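Local coordinates for putative glucoamylase (Bacteroides uniformis, PDB 4GL3), which is a putative glucoamylase that probably hydrolyses glycosidic bonds in starch-like or related glucans, at residues Q171-W176 against I198-G203; P248-H253 against G302-D307; A329-P334 against G382-M387. All coordinates share one frame; numbering follows the deposited sequence.

Contact 1 of 3, residues Q171-W176 against I198-G203; sequences QDVMYW and IVYILG
M174 and Y200 are the facing residues, their CA atoms 7.8 Å apart, where the loop 171-176, extended at 173-175, runs past one side of the helix that carries 198-203. The backbone of the first segment also takes part directly: M174 N donates to Y200 OH over 3.0 Å, with an N-H...O angle of 157°. The same phenol oxygen is hydrogen-bonded to I190 O, so two backbone groups hold the hydroxyl. V173 CG2 lies 3.5 Å from Y200 OH.

M174, a selenomethionine, runs back along the tyrosine in the opposite direction. Its SE sits over one ring face, 3.8 Å from the centroid of Y200 and 16° off the normal, a Met-aromatic contact displaced toward the CD2 rim. A bend at chi3 (85°) then takes CE on to the helix, 3.8 Å from V199 CG1. W220 also meets the Y200 ring.

A leucine in place of Y200 would probably leave M174 N and I190 O without their shared hydroxyl partner and deprive the selenium of its aromatic face. Buried as it is, this contact joins a polar grip on the loop to a soft, polarisable face-on contact, both supplied by a single side chain.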
# COMPACT_ATOMS: atom_id res chain seq x y z
N GLN A 171 -22.19 11.25 -9.64
CA GLN A 171 -22.90 10.78 -8.46
C GLN A 171 -22.08 11.10 -7.18
O GLN A 171 -20.93 11.56 -7.27
CB GLN A 171 -23.05 9.25 -8.53
CG GLN A 171 -23.77 8.76 -9.77
CD GLN A 171 -23.75 7.25 -9.93
OE1 GLN A 171 -23.53 6.48 -8.97
NE2 GLN A 171 -24.00 6.81 -11.16
N ASP A 172 -22.66 10.76 -6.02
CA ASP A 172 -22.02 10.93 -4.73
C ASP A 172 -21.27 9.66 -4.26
O ASP A 172 -21.46 9.19 -3.14
CB ASP A 172 -23.07 11.36 -3.69
CG ASP A 172 -23.52 12.81 -3.88
OD1 ASP A 172 -22.67 13.66 -4.18
OD2 ASP A 172 -24.74 13.08 -3.71
N VAL A 173 -20.36 9.16 -5.09
CA VAL A 173 -19.53 8.01 -4.76
C VAL A 173 -18.50 7.97 -5.90
O VAL A 173 -18.68 8.60 -6.96
CB VAL A 173 -20.38 6.71 -4.74
CG1 VAL A 173 -20.90 6.39 -6.14
CG2 VAL A 173 -19.64 5.52 -4.17
N MSE A 174 -17.43 7.23 -5.69
CA MSE A 174 -16.39 7.04 -6.73
C MSE A 174 -16.38 5.58 -7.15
O MSE A 174 -16.70 4.71 -6.34
CB MSE A 174 -14.98 7.46 -6.24
CG MSE A 174 -14.88 8.93 -5.89
SE MSE A 174 -13.18 9.38 -5.07
CE MSE A 174 -12.17 9.64 -6.72
N TYR A 175 -16.10 5.36 -8.45
CA TYR A 175 -16.05 4.07 -9.07
C TYR A 175 -14.58 3.69 -9.29
O TYR A 175 -13.75 4.54 -9.62
CB TYR A 175 -16.86 4.06 -10.41
CG TYR A 175 -18.34 4.08 -10.14
CD1 TYR A 175 -19.01 5.30 -9.89
CD2 TYR A 175 -19.07 2.89 -10.09
CE1 TYR A 175 -20.36 5.33 -9.61
CE2 TYR A 175 -20.43 2.90 -9.78
CZ TYR A 175 -21.08 4.11 -9.55
OH TYR A 175 -22.41 4.13 -9.23
N TRP A 176 -14.32 2.39 -9.15
CA TRP A 176 -12.99 1.80 -9.14
C TRP A 176 -12.35 1.80 -10.56
O TRP A 176 -11.16 2.05 -10.66
CB TRP A 176 -13.05 0.38 -8.57
CG TRP A 176 -11.77 -0.29 -8.13
CD1 TRP A 176 -10.61 -0.50 -8.87
CD2 TRP A 176 -11.53 -0.90 -6.87
NE1 TRP A 176 -9.69 -1.17 -8.13
CE2 TRP A 176 -10.22 -1.42 -6.89
CE3 TRP A 176 -12.31 -1.05 -5.74
CZ2 TRP A 176 -9.64 -2.06 -5.79
CZ3 TRP A 176 -11.74 -1.72 -4.62
CH2 TRP A 176 -10.42 -2.20 -4.67
N ILE A 198 -7.47 6.50 0.50
CA ILE A 198 -6.62 7.49 -0.15
C ILE A 198 -7.19 7.97 -1.48
O ILE A 198 -6.88 9.10 -1.94
CB ILE A 198 -5.16 6.95 -0.35
CG1 ILE A 198 -4.18 8.07 -0.66
CG2 ILE A 198 -5.07 5.94 -1.49
CD1 ILE A 198 -3.76 8.84 0.54
N VAL A 199 -8.01 7.13 -2.12
CA VAL A 199 -8.65 7.55 -3.34
C VAL A 199 -9.54 8.78 -3.12
O VAL A 199 -9.55 9.71 -3.94
CB VAL A 199 -9.48 6.39 -3.98
CG1 VAL A 199 -10.07 6.86 -5.32
CG2 VAL A 199 -8.60 5.15 -4.15
N TYR A 200 -10.30 8.79 -2.02
CA TYR A 200 -11.18 9.92 -1.70
C TYR A 200 -10.39 11.13 -1.24
O TYR A 200 -10.73 12.26 -1.61
CB TYR A 200 -12.22 9.55 -0.64
CG TYR A 200 -13.33 8.70 -1.22
CD1 TYR A 200 -13.19 7.30 -1.36
CD2 TYR A 200 -14.51 9.28 -1.69
CE1 TYR A 200 -14.21 6.53 -1.94
CE2 TYR A 200 -15.52 8.51 -2.27
CZ TYR A 200 -15.37 7.15 -2.40
OH TYR A 200 -16.42 6.39 -2.98
N ILE A 201 -9.32 10.90 -0.46
CA ILE A 201 -8.46 12.02 -0.02
C ILE A 201 -7.80 12.70 -1.23
O ILE A 201 -7.83 13.91 -1.31
CB ILE A 201 -7.34 11.57 0.97
CG1 ILE A 201 -7.87 10.82 2.21
CG2 ILE A 201 -6.44 12.73 1.37
CD1 ILE A 201 -9.05 11.41 2.83
N LEU A 202 -7.23 11.93 -2.16
CA LEU A 202 -6.62 12.53 -3.36
C LEU A 202 -7.70 13.20 -4.23
O LEU A 202 -7.50 14.32 -4.75
CB LEU A 202 -5.84 11.50 -4.17
CG LEU A 202 -4.57 10.91 -3.49
CD1 LEU A 202 -3.91 9.80 -4.31
CD2 LEU A 202 -3.59 12.02 -3.19
N GLY A 203 -8.83 12.54 -4.39
CA GLY A 203 -9.96 13.17 -5.13
C GLY A 203 -10.33 14.53 -4.55
O GLY A 203 -10.61 15.47 -5.28

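Contact 2 of 3, residues P248-H253 against G302-D307; sequences PLFFTH and GLTASD
Two hydrogen bonds tie consecutive amides of 248-253 to 302-307. L249 N donates to L303 O at 3.0 Å, with an N-H...O angle of 159°. One residue on, F250 N reaches T304 OG1 at 3.1 Å, somewhat more bent at 148°. T304 holds OG1 anti to its backbone N (chi1 -166°), which carries the oxygen across to the tight turn 248-253, whose residues 249-251 have helical backbone angles.

Within that turn L249 O is gripped twice, by T252 N and by T252 OG1; the hydroxyl lies 2.9 Å away, nearly in line with the C=O bond. The same carbonyl oxygen rests over the centre of the H253 ring.

The remaining contacts are van der Waals. T304 OG1 also lies in the plane of the F250 ring at its edge, 3.2 Å from CD1, the two side chains crossing at about a right angle. Farther along the ring, F250 CE1 meets A305 CB at 4.0 Å, while P248 CB packs 3.7 Å from T304 OG1. A Tris molecule, probably from the crystallisation liquor, lies about 3 Å from the F250 side chain and may mark a pocket.

L249 and T252 pack on helix 271-288, and T304 on helix 326-331. Beyond T304 the chain enters the short, weakly bonded strand 305-306, which pairs antiparallel with 313-314.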
# COMPACT_ATOMS: atom_id res chain seq x y z
N PRO A 248 -8.71 -8.24 6.16
CA PRO A 248 -7.26 -8.43 5.97
C PRO A 248 -6.46 -7.21 6.47
O PRO A 248 -6.88 -6.03 6.28
CB PRO A 248 -7.11 -8.58 4.46
CG PRO A 248 -8.50 -8.72 3.89
CD PRO A 248 -9.47 -8.16 4.89
N LEU A 249 -5.34 -7.48 7.13
CA LEU A 249 -4.59 -6.41 7.85
C LEU A 249 -4.00 -5.36 6.90
O LEU A 249 -3.74 -4.24 7.34
CB LEU A 249 -3.55 -6.97 8.85
CG LEU A 249 -3.03 -6.02 9.94
CD1 LEU A 249 -4.14 -5.26 10.71
CD2 LEU A 249 -2.14 -6.79 10.89
N PHE A 250 -3.84 -5.68 5.60
CA PHE A 250 -3.30 -4.67 4.69
C PHE A 250 -4.20 -3.42 4.53
O PHE A 250 -3.74 -2.41 4.01
CB PHE A 250 -2.95 -5.24 3.29
CG PHE A 250 -4.14 -5.33 2.32
CD1 PHE A 250 -4.99 -6.43 2.36
CD2 PHE A 250 -4.39 -4.32 1.40
CE1 PHE A 250 -6.06 -6.55 1.45
CE2 PHE A 250 -5.45 -4.44 0.48
CZ PHE A 250 -6.29 -5.54 0.53
N PHE A 251 -5.46 -3.50 4.95
CA PHE A 251 -6.30 -2.31 4.99
C PHE A 251 -5.66 -1.18 5.86
O PHE A 251 -5.95 -0.02 5.62
CB PHE A 251 -7.70 -2.62 5.54
CG PHE A 251 -8.60 -3.49 4.64
CD1 PHE A 251 -8.21 -3.93 3.39
CD2 PHE A 251 -9.87 -3.86 5.12
CE1 PHE A 251 -9.07 -4.70 2.61
CE2 PHE A 251 -10.72 -4.63 4.35
CZ PHE A 251 -10.33 -5.02 3.08
N THR A 252 -4.80 -1.52 6.82
CA THR A 252 -4.10 -0.49 7.66
C THR A 252 -2.77 -0.03 7.05
O THR A 252 -2.06 0.76 7.67
CB THR A 252 -3.84 -1.02 9.09
OG1 THR A 252 -2.83 -2.05 9.04
CG2 THR A 252 -5.16 -1.55 9.68
N HIS A 253 -2.45 -0.52 5.84
CA HIS A 253 -1.18 -0.24 5.21
C HIS A 253 -1.28 0.63 3.94
O HIS A 253 -0.57 1.58 3.82
CB HIS A 253 -0.42 -1.53 4.85
CG HIS A 253 -0.24 -2.46 5.99
ND1 HIS A 253 -0.17 -3.82 5.82
CD2 HIS A 253 -0.22 -2.23 7.32
CE1 HIS A 253 -0.07 -4.39 7.01
NE2 HIS A 253 -0.09 -3.45 7.94
N GLY A 302 -0.62 -12.61 12.02
CA GLY A 302 -0.79 -11.65 10.93
C GLY A 302 -1.48 -12.31 9.76
O GLY A 302 -0.86 -13.08 9.01
N LEU A 303 -2.77 -11.99 9.58
CA LEU A 303 -3.58 -12.48 8.46
C LEU A 303 -3.95 -11.35 7.48
O LEU A 303 -4.53 -10.32 7.87
CB LEU A 303 -4.85 -13.15 8.99
CG LEU A 303 -4.69 -14.33 9.95
CD1 LEU A 303 -6.05 -14.76 10.50
CD2 LEU A 303 -3.96 -15.49 9.28
N THR A 304 -3.60 -11.55 6.21
CA THR A 304 -3.93 -10.64 5.14
C THR A 304 -3.94 -11.39 3.79
O THR A 304 -3.57 -12.58 3.71
CB THR A 304 -2.95 -9.47 5.12
OG1 THR A 304 -3.46 -8.42 4.31
CG2 THR A 304 -1.54 -9.89 4.60
N ALA A 305 -4.35 -10.70 2.73
CA ALA A 305 -4.35 -11.25 1.37
C ALA A 305 -2.94 -11.62 0.92
O ALA A 305 -2.00 -10.80 1.04
CB ALA A 305 -4.99 -10.27 0.35
N SER A 306 -2.81 -12.81 0.36
CA SER A 306 -1.52 -13.26 -0.15
C SER A 306 -1.65 -14.58 -0.90
O SER A 306 -2.73 -15.19 -0.90
CB SER A 306 -0.57 -13.45 1.05
OG SER A 306 -0.94 -14.57 1.83
N ASP A 307 -0.53 -15.07 -1.43
CA ASP A 307 -0.45 -16.45 -1.89
C ASP A 307 -0.73 -17.40 -0.72
O ASP A 307 -0.63 -17.03 0.47
CB ASP A 307 0.93 -16.75 -2.51
CG ASP A 307 1.10 -16.17 -3.92
OD1 ASP A 307 0.15 -15.60 -4.51
OD2 ASP A 307 2.23 -16.31 -4.46

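Contact 3 of 3, residues A329-P334 against G382-M387; sequences ALSSIP and GPIIVM
S331 and I384 come closest in backbone, 4.8 Å between CA atoms, and the contact between these segments rests on packing. The polar part of it centres on S331. Its OG stands beside the P383-I384 peptide, 3.1 Å from P383 C, but the angles to P383 O and I384 N are too poor for hydrogen bonds; its hydroxyl bonds instead with T327 OG1, one turn back in its own helix. With S331 OG beside its own backbone N and anti to the carbonyl carbon (S331 chi1 -58°), the oxygen also touches P383 CB at 3.3 Å.

Carbonyl-to-carbon contacts come next. S331 O lies against the first part of the M387 side chain, 3.1 Å from CB and only slightly farther from CG. In the reverse sense, M387 O receives I333 CG2 at 3.6 Å and P334 CD at 3.9 Å.

These contacts bring the C-terminal end of helix 326-331, and the turn that leaves it, against the middle of helix 378-393. The family belongs to the six-hairpin clan, so the fold is probably an (alpha/alpha)6 toroid of helical hairpins, and this contact joins two of its helical elements. Helix 378-393 is kinked at P383, whose N has no bond to the preceding turn.

Apolar packing lies on each side of S331. L330 CB meets I384 CG1 at 4.2 Å. M387, a selenomethionine, bends at chi2 and chi3 to bring CE 3.9 Å from P334 CG, the two side chains crossing at about a right angle. Helix 15-27 touches both segments through M19 on I333 and V22 on I384, and helix 54-69 packs against P383 through F59.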
# COMPACT_ATOMS: atom_id res chain seq x y z
N ALA A 329 1.99 -8.60 9.96
CA ALA A 329 2.62 -8.13 11.20
C ALA A 329 3.70 -7.07 10.93
O ALA A 329 3.77 -6.05 11.63
CB ALA A 329 3.22 -9.30 12.00
N LEU A 330 4.53 -7.29 9.93
CA LEU A 330 5.72 -6.48 9.75
C LEU A 330 5.32 -5.06 9.39
O LEU A 330 5.85 -4.09 9.95
CB LEU A 330 6.64 -7.09 8.70
CG LEU A 330 7.23 -8.48 9.02
CD1 LEU A 330 8.32 -8.85 8.03
CD2 LEU A 330 7.74 -8.54 10.43
N SER A 331 4.34 -4.93 8.48
CA SER A 331 3.96 -3.60 8.03
C SER A 331 3.10 -2.81 9.04
O SER A 331 2.87 -1.60 8.85
CB SER A 331 3.27 -3.67 6.69
OG SER A 331 4.12 -4.28 5.72
N SER A 332 2.64 -3.50 10.08
CA SER A 332 1.88 -2.93 11.16
C SER A 332 2.79 -2.45 12.31
O SER A 332 2.28 -2.05 13.37
CB SER A 332 0.84 -3.96 11.67
OG SER A 332 -0.30 -3.99 10.80
N ILE A 333 4.11 -2.48 12.09
CA ILE A 333 5.13 -2.06 13.07
C ILE A 333 4.87 -0.68 13.72
O ILE A 333 5.01 -0.59 14.92
CB ILE A 333 6.60 -2.21 12.52
CG1 ILE A 333 7.65 -1.97 13.64
CG2 ILE A 333 6.83 -1.36 11.27
CD1 ILE A 333 9.02 -2.61 13.36
N PRO A 334 4.43 0.35 12.97
CA PRO A 334 4.23 1.57 13.75
C PRO A 334 3.04 1.50 14.67
O PRO A 334 2.92 2.30 15.55
CB PRO A 334 4.00 2.65 12.72
CG PRO A 334 3.65 1.93 11.45
CD PRO A 334 4.16 0.54 11.54
N GLY A 382 6.44 -4.00 -0.60
CA GLY A 382 6.54 -2.57 -0.49
C GLY A 382 6.27 -2.04 0.91
O GLY A 382 7.07 -1.23 1.43
N PRO A 383 5.14 -2.46 1.50
CA PRO A 383 4.80 -1.93 2.84
C PRO A 383 5.78 -2.34 3.93
O PRO A 383 5.92 -1.61 4.92
CB PRO A 383 3.37 -2.50 3.10
CG PRO A 383 2.80 -2.76 1.71
CD PRO A 383 4.01 -3.20 0.89
N ILE A 384 6.46 -3.46 3.77
CA ILE A 384 7.45 -3.87 4.75
C ILE A 384 8.55 -2.83 4.80
O ILE A 384 8.90 -2.38 5.90
CB ILE A 384 8.02 -5.27 4.46
CG1 ILE A 384 6.93 -6.33 4.60
CG2 ILE A 384 9.21 -5.57 5.38
CD1 ILE A 384 7.35 -7.71 4.05
N ILE A 385 9.06 -2.41 3.64
CA ILE A 385 10.17 -1.44 3.61
C ILE A 385 9.68 -0.11 4.17
O ILE A 385 10.31 0.50 5.03
CB ILE A 385 10.71 -1.15 2.17
CG1 ILE A 385 11.24 -2.40 1.50
CG2 ILE A 385 11.86 -0.12 2.21
CD1 ILE A 385 11.41 -2.26 -0.01
N VAL A 386 8.54 0.35 3.65
CA VAL A 386 8.10 1.71 3.91
C VAL A 386 7.54 1.91 5.31
O VAL A 386 7.77 2.94 5.91
CB VAL A 386 7.06 2.18 2.82
CG1 VAL A 386 6.46 3.53 3.21
CG2 VAL A 386 7.74 2.27 1.47
N MSE A 387 6.80 0.94 5.84
CA MSE A 387 6.19 1.11 7.17
C MSE A 387 7.24 0.93 8.25
O MSE A 387 7.17 1.60 9.27
CB MSE A 387 4.99 0.16 7.38
CG MSE A 387 3.81 0.42 6.42
SE MSE A 387 3.01 2.19 6.60
CE MSE A 387 1.73 1.93 8.02

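How the contacts relate
From the N terminus, contact 1 comes first: it closes a short loop of 21 residues, tying the segment ahead of strand 177-178 to helix 197-205. Contact 2 then closes 48 residues that include helix 271-288, and contact 3 closes 47 more, passing through helix 337-349. The three follow in series; none nests in or crosses another. Contact 1 stands apart, its centre 22 Å from that of contact 2 and 25 Å from that of contact 3. Contacts 2 and 3 touch: H253 NE2 and S332 OG are 2.9 Å apart, a probable hydrogen bond, and L249 CD2 packs on the same oxygen. Together they connect the 248-253 turn, strand 305-306 and helices 326-331 and 378-393.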